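Local coordinates for protein glucosamine kinase (Streptacidiphilus jiangxiensis, PDB 6HWJ) that catalyses the ATP-dependent phosphorylation of D-glucosamine to D-glucosamine 6-phosphate, using magnesium ions, and acts more weakly on glucose, at residues G78-L83 and E122-G127; L39-G42 and A46-V49; D258-S263 and Q405-Y410; G250-E255 and V323-Q328. One frame throughout, in Å; residues are numbered along the deposited sequence.

Contact 1 (G78-L83 and E122-G127)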
loop_
_atom_site.group_PDB
_atom_site.type_symbol
_atom_site.label_atom_id
_atom_site.label_comp_id
_atom_site.label_asym_id
_atom_site.label_seq_id
_atom_site.Cartn_x
_atom_site.Cartn_y
_atom_site.Cartn_z
ATOM N N GLY A 78 -9.117 0.034 26.283
ATOM C CA GLY A 78 -9.211 -1.412 26.189
ATOM C C GLY A 78 -10.047 -1.949 25.032
ATOM O O GLY A 78 -10.270 -3.165 24.967
ATOM N N THR A 79 -10.484 -1.107 24.116
ATOM C CA THR A 79 -11.319 -1.590 23.016
ATOM C C THR A 79 -10.499 -2.356 21.981
ATOM O O THR A 79 -10.961 -3.372 21.451
ATOM C CB THR A 79 -12.056 -0.422 22.359
ATOM O OG1 THR A 79 -12.843 0.274 23.332
ATOM C CG2 THR A 79 -12.968 -0.943 21.262
ATOM N N ALA A 80 -9.290 -1.879 21.681
ATOM C CA ALA A 80 -8.385 -2.616 20.806
ATOM C C ALA A 80 -8.006 -3.942 21.443
ATOM O O ALA A 80 -7.950 -4.973 20.775
ATOM C CB ALA A 80 -7.133 -1.784 20.523
ATOM N N GLU A 81 -7.743 -3.922 22.748
ATOM C CA GLU A 81 -7.537 -5.134 23.523
ATOM C C GLU A 81 -8.695 -6.097 23.372
ATOM O O GLU A 81 -8.484 -7.305 23.204
ATOM C CB GLU A 81 -7.343 -4.723 24.996
ATOM C CG GLU A 81 -7.058 -5.782 25.952
ATOM C CD GLU A 81 -6.817 -5.188 27.346
ATOM O OE1 GLU A 81 -7.506 -5.616 28.293
ATOM O OE2 GLU A 81 -5.963 -4.274 27.453
ATOM N N HIS A 82 -9.934 -5.588 23.445
ATOM C CA HIS A 82 -11.092 -6.469 23.343
ATOM C C HIS A 82 -11.289 -6.991 21.921
ATOM O O HIS A 82 -11.803 -8.100 21.731
ATOM C CB HIS A 82 -12.345 -5.746 23.826
ATOM C CG HIS A 82 -12.461 -5.701 25.319
ATOM N ND1 HIS A 82 -11.587 -4.978 26.109
ATOM C CD2 HIS A 82 -13.295 -6.345 26.174
ATOM C CE1 HIS A 82 -11.895 -5.157 27.383
ATOM N NE2 HIS A 82 -12.921 -5.988 27.450
ATOM N N LEU A 83 -10.898 -6.220 20.915
ATOM C CA LEU A 83 -10.928 -6.758 19.556
ATOM C C LEU A 83 -9.945 -7.920 19.423
ATOM O O LEU A 83 -10.278 -8.964 18.850
ATOM C CB LEU A 83 -10.608 -5.663 18.547
ATOM C CG LEU A 83 -10.526 -6.162 17.087
ATOM C CD1 LEU A 83 -11.896 -6.553 16.581
ATOM C CD2 LEU A 83 -9.916 -5.108 16.188
ATOM N N GLU A 122 -6.275 5.048 12.489
ATOM C CA GLU A 122 -5.701 5.113 13.839
ATOM C C GLU A 122 -5.111 3.769 14.219
ATOM O O GLU A 122 -5.778 2.735 14.032
ATOM C CB GLU A 122 -6.765 5.519 14.871
ATOM C CG GLU A 122 -6.217 5.578 16.302
ATOM C CD GLU A 122 -7.291 5.862 17.340
ATOM O OE1 GLU A 122 -8.442 5.469 17.122
ATOM O OE2 GLU A 122 -6.972 6.480 18.372
ATOM N N SER A 123 -3.901 3.786 14.797
ATOM C CA SER A 123 -3.181 2.565 15.156
ATOM C C SER A 123 -2.917 2.512 16.651
ATOM O O SER A 123 -2.476 3.497 17.249
ATOM C CB SER A 123 -1.844 2.461 14.407
ATOM O OG SER A 123 -2.059 2.218 13.027
ATOM N N VAL A 124 -3.141 1.335 17.235
ATOM C CA VAL A 124 -2.995 1.084 18.661
ATOM C C VAL A 124 -2.135 -0.163 18.837
ATOM O O VAL A 124 -2.477 -1.239 18.316
ATOM C CB VAL A 124 -4.358 0.882 19.342
ATOM C CG1 VAL A 124 -4.166 0.651 20.849
ATOM C CG2 VAL A 124 -5.244 2.100 19.105
ATOM N N ILE A 125 -1.043 -0.026 19.572
ATOM C CA ILE A 125 -0.181 -1.163 19.893
ATOM C C ILE A 125 -0.758 -1.891 21.103
ATOM O O ILE A 125 -1.066 -1.272 22.131
ATOM C CB ILE A 125 1.262 -0.700 20.162
ATOM C CG1 ILE A 125 1.822 0.038 18.956
ATOM C CG2 ILE A 125 2.131 -1.895 20.504
ATOM C CD1 ILE A 125 3.174 0.690 19.204
ATOM N N VAL A 126 -0.938 -3.197 20.980
ATOM C CA VAL A 126 -1.503 -3.999 22.062
ATOM C C VAL A 126 -0.482 -5.043 22.482
ATOM O O VAL A 126 0.161 -5.686 21.638
ATOM C CB VAL A 126 -2.836 -4.658 21.635
ATOM C CG1 VAL A 126 -3.546 -5.255 22.848
ATOM C CG2 VAL A 126 -3.732 -3.638 20.985
ATOM N N GLY A 127 -0.324 -5.196 23.799
ATOM C CA GLY A 127 0.650 -6.135 24.342
ATOM C C GLY A 127 2.078 -5.892 23.917
ATOM O O GLY A 127 2.920 -6.795 24.049
#
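Ala80 points its methyl from the first turn of helix 79-88 at strand 123-126, where Val124 and Val126 receive it from two neighbouring positions on the same side of the strand. The CB of Ala80 lies 3.9 Å from Val124 CG1 and equally 3.9 Å from Val126 CG2, so different branches of the two valines meet it. In Val124 the touching CG1 is anti to the backbone N (chi1 -179°), whereas in Val126 it is the methyl beside the backbone N. The other branch of Val126, CG1, rests 4.0 Å from Glu81 CA, the next residue of the helix. Between the valines, Ile125 turns its side chain away, as strand alternation requires. The helix thus packs across one face of the six-stranded antiparallel sheet, its short axis 8.8 Å from that of the strand and inclined at 68°. Lys133 of strand 130-134 and Tyr187, just past the end of strand 179-186, probably contribute to ATP binding; the Lys133 side chain is about 8 Å from that of Val124, and the Tyr187 side chain about 8 Å from that of Val126. Glu112 of the adjacent strand accepts hydrogen bonds from the backbone N of Gly78, at the N-cap position, and of Glu81. The carboxylate of Glu81 is in turn bonded through OE2 to Gly111 N. On another side, Gly78 O accepts from His82 N.

Contact 2 (L39-G42 and A46-V49)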
loop_
_atom_site.group_PDB
_atom_site.type_symbol
_atom_site.label_atom_id
_atom_site.label_comp_id
_atom_site.label_asym_id
_atom_site.label_seq_id
_atom_site.Cartn_x
_atom_site.Cartn_y
_atom_site.Cartn_z
ATOM N N LEU A 39 -20.767 -4.573 16.326
ATOM C CA LEU A 39 -20.131 -5.772 16.822
ATOM C C LEU A 39 -19.847 -5.584 18.310
ATOM O O LEU A 39 -19.014 -4.758 18.687
ATOM C CB LEU A 39 -18.843 -6.065 16.068
ATOM C CG LEU A 39 -18.049 -7.271 16.623
ATOM C CD1 LEU A 39 -18.827 -8.559 16.406
ATOM C CD2 LEU A 39 -16.691 -7.342 15.964
ATOM N N ASP A 40 -20.546 -6.341 19.150
ATOM C CA ASP A 40 -20.398 -6.232 20.599
ATOM C C ASP A 40 -19.158 -7.008 21.026
ATOM O O ASP A 40 -19.052 -8.214 20.765
ATOM C CB ASP A 40 -21.650 -6.765 21.280
ATOM C CG ASP A 40 -21.677 -6.471 22.781
ATOM O OD1 ASP A 40 -20.604 -6.384 23.412
ATOM O OD2 ASP A 40 -22.804 -6.324 23.317
ATOM N N LEU A 41 -18.205 -6.318 21.662
ATOM C CA LEU A 41 -16.975 -6.958 22.103
ATOM C C LEU A 41 -16.983 -7.285 23.591
ATOM O O LEU A 41 -15.976 -7.773 24.100
ATOM C CB LEU A 41 -15.762 -6.075 21.784
ATOM C CG LEU A 41 -15.493 -5.797 20.304
ATOM C CD1 LEU A 41 -14.408 -4.735 20.151
ATOM C CD2 LEU A 41 -15.107 -7.056 19.574
ATOM N N GLY A 42 -18.072 -7.014 24.288
ATOM C CA GLY A 42 -18.190 -7.315 25.709
ATOM C C GLY A 42 -17.693 -6.198 26.585
ATOM O O GLY A 42 -16.854 -5.373 26.190
ATOM N N ALA A 46 -17.290 -2.008 21.823
ATOM C CA ALA A 46 -17.926 -2.393 20.575
ATOM C C ALA A 46 -17.238 -1.737 19.387
ATOM O O ALA A 46 -16.445 -0.803 19.537
ATOM C CB ALA A 46 -19.413 -2.033 20.578
ATOM N N VAL A 47 -17.539 -2.266 18.202
ATOM C CA VAL A 47 -17.167 -1.651 16.936
ATOM C C VAL A 47 -18.455 -1.279 16.225
ATOM O O VAL A 47 -19.298 -2.147 15.959
ATOM C CB VAL A 47 -16.324 -2.572 16.063
ATOM C CG1 VAL A 47 -15.838 -1.791 14.816
ATOM C CG2 VAL A 47 -15.119 -3.136 16.826
ATOM N N GLY A 48 -18.623 0.005 15.945
ATOM C CA GLY A 48 -19.806 0.503 15.288
ATOM C C GLY A 48 -19.472 0.908 13.863
ATOM O O GLY A 48 -18.372 1.390 13.591
ATOM N N VAL A 49 -20.417 0.672 12.965
ATOM C CA VAL A 49 -20.447 1.274 11.642
ATOM C C VAL A 49 -21.526 2.343 11.697
ATOM O O VAL A 49 -22.714 2.031 11.842
ATOM C CB VAL A 49 -20.733 0.233 10.554
ATOM C CG1 VAL A 49 -20.876 0.916 9.208
ATOM C CG2 VAL A 49 -19.620 -0.818 10.528
#
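Leu41 and Val47 meet through one methyl each, but the frame of the contact is a pair of backbone bonds. Leu39 N donates to Val47 O and Val47 N to Leu39 O, both 2.9 Å long and both in the carbonyl plane, which makes Leu39 and Val47 a hydrogen-bonded antiparallel pair. Asp40 and Ala46 form the adjoining non-hydrogen-bonded pair, with CA atoms 4.6 Å apart. The Leu41 side chain leans across to the partner strand. Its CB is 4.3 Å from Ala46 N, and CG comes to 4.2 Å from Ala46 CA, so the stem lies over the Ala46 backbone. With CG beside the backbone N (chi1 -63°), the chain runs on toward Val47. CD1 ends 3.8 Å from Val47 CG2, the two side chains crossing at a slant. Leu41 CD2 diverges and instead lies against Leu39 CD2 of its own strand. The strand end that carries Leu41 is irregular: Leu41 and Gly42 together face His45 in a classic beta bulge, and Asp40 OD1 accepts from Gly42 N at 2.8 Å in an Asx turn. These features shape the end of the beta hairpin formed by strands 34-42 and 45-51. Around the hairpin, strand 57-65 pairs with its second strand through Ala46 and Leu62. Leu39 and Val47 face Leu170 of strand 166-172, Asp40 and Ala46 touch Trp5 of helix 5-11, and Leu41 packs on His82 and Ala86 of helix 79-88.

Contact 3 (D258-S263 and Q405-Y410); sequences DEAVAS and QEVREY
Ala260 points its methyl from helix 243-263 at helix 398-416, where it meets Val407 and Tyr410, one turn apart. The CB of Ala260 is 4.0 Å from Val407 CG1 and 4.0 Å from Tyr410 CB. No hydrogen bond crosses between the segments, and the small side chain allows the Ala260 and Tyr410 CA atoms to approach to 6.1 Å. Val407 offers the branch anti to its backbone N (chi1 174°). Tyr410 presents just the root of its side chain: its CB starts toward Ala260, but CG lies beside the backbone N (chi1 -71°) and the ring leads away, bringing its edge, in plane, against Val407 CA. Beyond the two segments, Leu272 and Leu411 also touch Ala260, Tyr283 of helix 266-284 packs on Val407, and Trp275 of that helix and Leu428 of helix 422-431 pack on Tyr410. Ser263 OG turns back to donate to Glu259 O at 2.7 Å, from above the carbonyl plane. Glu259 also forms a salt bridge with Arg415, an ionic link from its helix to a later turn of helix 398-416. The arrangement is close helix-to-helix packing within the helical part of the kinase. Residues 405-410 belong to the proposed substrate-specificity motif, and on another side of the same helical turn Glu409, which binds D-glucosamine, is hydrogen-bonded to Trp420 NE1.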
loop_
_atom_site.group_PDB
_atom_site.type_symbol
_atom_site.label_atom_id
_atom_site.label_comp_id
_atom_site.label_asym_id
_atom_site.label_seq_id
_atom_site.Cartn_x
_atom_site.Cartn_y
_atom_site.Cartn_z
ATOM N N ASP A 258 1.571 14.266 -21.016
ATOM C CA ASP A 258 1.308 15.637 -21.448
ATOM C C ASP A 258 1.426 16.614 -20.281
ATOM O O ASP A 258 2.024 17.689 -20.419
ATOM C CB ASP A 258 -0.070 15.729 -22.095
ATOM C CG ASP A 258 -0.127 15.034 -23.437
ATOM O OD1 ASP A 258 0.939 14.847 -24.060
ATOM O OD2 ASP A 258 -1.240 14.673 -23.874
ATOM N N GLU A 259 0.881 16.255 -19.119
ATOM C CA GLU A 259 0.971 17.147 -17.969
ATOM C C GLU A 259 2.422 17.364 -17.560
ATOM O O GLU A 259 2.842 18.497 -17.290
ATOM C CB GLU A 259 0.155 16.600 -16.802
ATOM C CG GLU A 259 0.028 17.579 -15.643
ATOM C CD GLU A 259 -0.761 17.010 -14.479
ATOM O OE1 GLU A 259 -1.558 16.073 -14.695
ATOM O OE2 GLU A 259 -0.573 17.496 -13.342
ATOM N N ALA A 260 3.209 16.281 -17.486
ATOM C CA ALA A 260 4.617 16.421 -17.129
ATOM C C ALA A 260 5.360 17.291 -18.134
ATOM O O ALA A 260 6.140 18.162 -17.745
ATOM C CB ALA A 260 5.275 15.045 -17.030
ATOM N N VAL A 261 5.119 17.080 -19.429
ATOM C CA VAL A 261 5.765 17.893 -20.456
ATOM C C VAL A 261 5.410 19.363 -20.292
ATOM O O VAL A 261 6.236 20.245 -20.572
ATOM C CB VAL A 261 5.383 17.384 -21.862
ATOM C CG1 VAL A 261 5.773 18.385 -22.912
ATOM C CG2 VAL A 261 6.043 16.053 -22.148
ATOM N N ALA A 262 4.185 19.655 -19.846
ATOM C CA ALA A 262 3.725 21.035 -19.725
ATOM C C ALA A 262 4.148 21.695 -18.415
ATOM O O ALA A 262 3.997 22.912 -18.279
ATOM C CB ALA A 262 2.196 21.092 -19.842
ATOM N N SER A 263 4.676 20.932 -17.457
ATOM C CA SER A 263 4.951 21.461 -16.131
ATOM C C SER A 263 6.406 21.361 -15.691
ATOM O O SER A 263 6.800 22.095 -14.781
ATOM C CB SER A 263 4.079 20.750 -15.091
ATOM O OG SER A 263 4.258 19.358 -15.163
ATOM N N GLN A 405 5.987 4.998 -14.749
ATOM C CA GLN A 405 6.443 5.202 -13.379
ATOM C C GLN A 405 7.339 6.429 -13.297
ATOM O O GLN A 405 7.181 7.271 -12.406
ATOM C CB GLN A 405 7.188 3.972 -12.869
ATOM C CG GLN A 405 6.337 2.758 -12.599
ATOM C CD GLN A 405 5.570 2.849 -11.286
ATOM O OE1 GLN A 405 5.792 3.760 -10.477
ATOM N NE2 GLN A 405 4.663 1.902 -11.071
ATOM N N GLU A 406 8.291 6.547 -14.232
ATOM C CA GLU A 406 9.206 7.690 -14.213
ATOM C C GLU A 406 8.456 8.997 -14.451
ATOM O O GLU A 406 8.761 10.023 -13.824
ATOM C CB GLU A 406 10.313 7.492 -15.256
ATOM C CG GLU A 406 11.110 6.201 -15.082
ATOM C CD GLU A 406 11.855 6.143 -13.739
ATOM O OE1 GLU A 406 12.043 7.199 -13.121
ATOM O OE2 GLU A 406 12.249 5.042 -13.304
ATOM N N VAL A 407 7.443 8.978 -15.332
ATOM C CA VAL A 407 6.642 10.171 -15.550
ATOM C C VAL A 407 5.910 10.581 -14.277
ATOM O O VAL A 407 5.742 11.779 -14.004
ATOM C CB VAL A 407 5.658 9.943 -16.713
ATOM C CG1 VAL A 407 4.720 11.125 -16.860
ATOM C CG2 VAL A 407 6.426 9.680 -18.009
ATOM N N ARG A 408 5.455 9.607 -13.489
ATOM C CA ARG A 408 4.816 9.930 -12.215
ATOM C C ARG A 408 5.771 10.674 -11.285
ATOM O O ARG A 408 5.328 11.480 -10.460
ATOM C CB ARG A 408 4.312 8.658 -11.518
ATOM C CG ARG A 408 3.098 7.996 -12.157
ATOM C CD ARG A 408 1.885 8.912 -12.205
ATOM N NE ARG A 408 1.634 9.585 -10.933
ATOM C CZ ARG A 408 0.599 10.390 -10.702
ATOM N NH1 ARG A 408 0.457 10.961 -9.518
ATOM N NH2 ARG A 408 -0.295 10.621 -11.655
ATOM N N GLU A 409 7.076 10.390 -11.377
ATOM C CA GLU A 409 8.033 11.053 -10.502
ATOM C C GLU A 409 8.162 12.525 -10.857
ATOM O O GLU A 409 8.309 13.367 -9.960
ATOM C CB GLU A 409 9.400 10.358 -10.573
ATOM C CG GLU A 409 9.353 8.904 -10.184
ATOM C CD GLU A 409 9.008 8.690 -8.713
ATOM O OE1 GLU A 409 9.141 9.624 -7.905
ATOM O OE2 GLU A 409 8.607 7.568 -8.356
ATOM N N TYR A 410 8.083 12.854 -12.158
ATOM C CA TYR A 410 8.037 14.254 -12.559
ATOM C C TYR A 410 6.844 14.971 -11.936
ATOM O O TYR A 410 6.957 16.121 -11.476
ATOM C CB TYR A 410 7.942 14.396 -14.080
ATOM C CG TYR A 410 9.173 14.055 -14.875
ATOM C CD1 TYR A 410 10.279 14.884 -14.867
ATOM C CD2 TYR A 410 9.195 12.935 -15.699
ATOM C CE1 TYR A 410 11.396 14.589 -15.635
ATOM C CE2 TYR A 410 10.295 12.640 -16.477
ATOM C CZ TYR A 410 11.388 13.468 -16.450
ATOM O OH TYR A 410 12.480 13.161 -17.227
#

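Contact 4 (G250-E255 and V323-Q328)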
loop_
_atom_site.group_PDB
_atom_site.type_symbol
_atom_site.label_atom_id
_atom_site.label_comp_id
_atom_site.label_asym_id
_atom_site.label_seq_id
_atom_site.Cartn_x
_atom_site.Cartn_y
_atom_site.Cartn_z
ATOM N N GLY A 250 -3.538 3.610 -22.001
ATOM C CA GLY A 250 -2.789 4.516 -22.864
ATOM C C GLY A 250 -3.268 5.951 -22.771
ATOM O O GLY A 250 -2.460 6.885 -22.743
ATOM N N VAL A 251 -4.583 6.147 -22.697
ATOM C CA VAL A 251 -5.116 7.497 -22.534
ATOM C C VAL A 251 -4.604 8.110 -21.240
ATOM O O VAL A 251 -4.115 9.249 -21.221
ATOM C CB VAL A 251 -6.656 7.480 -22.572
ATOM C CG1 VAL A 251 -7.208 8.821 -22.096
ATOM C CG2 VAL A 251 -7.151 7.144 -23.977
ATOM N N ARG A 252 -4.724 7.368 -20.133
ATOM C CA ARG A 252 -4.254 7.871 -18.844
ATOM C C ARG A 252 -2.764 8.182 -18.896
ATOM O O ARG A 252 -2.313 9.230 -18.412
ATOM C CB ARG A 252 -4.573 6.850 -17.746
ATOM C CG ARG A 252 -3.796 7.031 -16.443
ATOM C CD ARG A 252 -4.427 8.048 -15.510
ATOM N NE ARG A 252 -5.504 7.461 -14.717
ATOM C CZ ARG A 252 -5.904 7.919 -13.532
ATOM N NH1 ARG A 252 -5.313 8.974 -12.984
ATOM N NH2 ARG A 252 -6.892 7.313 -12.890
ATOM N N MET A 253 -1.975 7.269 -19.465
ATOM C CA MET A 253 -0.526 7.455 -19.468
ATOM C C MET A 253 -0.118 8.613 -20.362
ATOM O O MET A 253 0.781 9.385 -20.006
ATOM C CB MET A 253 0.146 6.151 -19.893
ATOM C CG MET A 253 -0.082 5.020 -18.886
ATOM S SD MET A 253 0.037 3.349 -19.554
ATOM C CE MET A 253 1.816 3.151 -19.651
ATOM N N ARG A 254 -0.807 8.796 -21.502
ATOM C CA ARG A 254 -0.503 9.932 -22.365
ATOM C C ARG A 254 -0.903 11.251 -21.710
ATOM O O ARG A 254 -0.181 12.251 -21.829
ATOM C CB ARG A 254 -1.189 9.770 -23.720
ATOM C CG ARG A 254 -0.336 9.041 -24.755
ATOM C CD ARG A 254 -1.055 8.884 -26.124
ATOM N NE ARG A 254 -1.829 7.643 -26.178
ATOM C CZ ARG A 254 -3.155 7.574 -26.127
ATOM N NH1 ARG A 254 -3.893 8.677 -26.046
ATOM N NH2 ARG A 254 -3.748 6.393 -26.177
ATOM N N GLU A 255 -2.034 11.276 -21.002
ATOM C CA GLU A 255 -2.426 12.494 -20.300
ATOM C C GLU A 255 -1.398 12.875 -19.238
ATOM O O GLU A 255 -1.033 14.047 -19.109
ATOM C CB GLU A 255 -3.807 12.317 -19.669
ATOM C CG GLU A 255 -4.936 12.289 -20.696
ATOM C CD GLU A 255 -6.306 12.197 -20.061
ATOM O OE1 GLU A 255 -6.379 12.100 -18.816
ATOM O OE2 GLU A 255 -7.311 12.224 -20.809
ATOM N N VAL A 323 -3.189 7.426 -5.905
ATOM C CA VAL A 323 -3.546 8.375 -6.951
ATOM C C VAL A 323 -4.781 7.940 -7.731
ATOM O O VAL A 323 -5.402 8.773 -8.403
ATOM C CB VAL A 323 -2.375 8.599 -7.928
ATOM C CG1 VAL A 323 -1.101 8.917 -7.159
ATOM C CG2 VAL A 323 -2.192 7.398 -8.830
ATOM N N LEU A 324 -5.155 6.658 -7.670
ATOM C CA LEU A 324 -6.396 6.214 -8.278
ATOM C C LEU A 324 -7.579 6.653 -7.421
ATOM O O LEU A 324 -7.435 6.825 -6.208
ATOM C CB LEU A 324 -6.408 4.701 -8.422
ATOM C CG LEU A 324 -5.632 4.067 -9.579
ATOM C CD1 LEU A 324 -5.646 2.553 -9.455
ATOM C CD2 LEU A 324 -6.223 4.491 -10.910
ATOM N N PRO A 325 -8.758 6.852 -8.026
ATOM C CA PRO A 325 -9.959 7.053 -7.214
ATOM C C PRO A 325 -10.094 5.936 -6.191
ATOM O O PRO A 325 -9.704 4.795 -6.439
ATOM C CB PRO A 325 -11.100 7.023 -8.238
ATOM C CG PRO A 325 -10.459 7.394 -9.525
ATOM C CD PRO A 325 -9.057 6.860 -9.467
ATOM N N ALA A 326 -10.666 6.280 -5.034
ATOM C CA ALA A 326 -10.750 5.330 -3.929
ATOM C C ALA A 326 -11.473 4.055 -4.345
ATOM O O ALA A 326 -11.118 2.960 -3.899
ATOM C CB ALA A 326 -11.456 5.975 -2.737
ATOM N N ASP A 327 -12.471 4.170 -5.213
ATOM C CA ASP A 327 -13.263 3.009 -5.597
ATOM C C ASP A 327 -12.614 2.194 -6.711
ATOM O O ASP A 327 -13.206 1.203 -7.147
ATOM C CB ASP A 327 -14.672 3.442 -6.007
ATOM C CG ASP A 327 -14.680 4.331 -7.237
ATOM O OD1 ASP A 327 -13.598 4.756 -7.680
ATOM O OD2 ASP A 327 -15.777 4.589 -7.766
ATOM N N GLN A 328 -11.416 2.565 -7.156
ATOM C CA GLN A 328 -10.653 1.775 -8.119
ATOM C C GLN A 328 -9.427 1.095 -7.500
ATOM O O GLN A 328 -8.739 0.333 -8.184
ATOM C CB GLN A 328 -10.203 2.661 -9.286
ATOM C CG GLN A 328 -11.357 3.323 -10.046
ATOM C CD GLN A 328 -12.239 2.308 -10.751
ATOM O OE1 GLN A 328 -11.864 1.143 -10.914
ATOM N NE2 GLN A 328 -13.418 2.745 -11.174
#
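Arg252 spans the distance between helix 243-263 and the loop 323-328, meeting Leu324 and Pro325 with the end of its guanidinium. Before it in sequence, Gly250 belongs to the buried side of the helix: its carbonyl O lies over the face of the Arg254 guanidinium, 3.4 Å above the plane. Arg252 itself leaves the helix toward the loop, with CG anti to the backbone N (chi1 163°), and then bends at chi2 and chi3. Its length matters, because even the nearest CA atoms of the two segments, those of Arg252 and Leu324, are 10.9 Å apart. NH2 does the touching, 3.5 Å from Leu324 CD2, which lies oblique to the guanidinium plane, and 4.1 Å from Pro325 CD, which sits at its edge. Both partners are carbon atoms, and no hydrogen bond joins the segments. The loop follows the magnesium-binding residues Asp317 and Asp319, and lies near the sugar site: the Leu324 side chain is about 9 Å from that of Asp300, which binds D-glucosamine, and about 4 Å from a bound buffer molecule. Leu324 O accepts from Arg329 NE within this loop region. Next along the helix, Met253 turns inward to pack on Tyr283 of helix 266-284 and Ala404 of helix 398-416. Arg254, besides lying against Gly250 O, also touches Tyr283.

Contacts 1 and 3 are buried, contact 2 is partly buried, and contact 4 lies at the surface. Contacts 1 and 2 adjoin, with centres about 13 Å apart: Leu41 CD1 comes 3.9 Å from Leu83 N. Contacts 3 and 4 share helix 243-263 and meet where Arg408 NH1 is 3.5 Å from Val323 CG1; their segments alternate along the chain. Contacts 1 and 3 stand on opposite sides of the chain's centre, with centres about 42 Å apart. In both, an alanine methyl fits against two residues, on a sheet in one and a helix in the other. Contact 2 alone has backbone hydrogen bonds across its segments, and contact 4 sets a guanidinium against carbon.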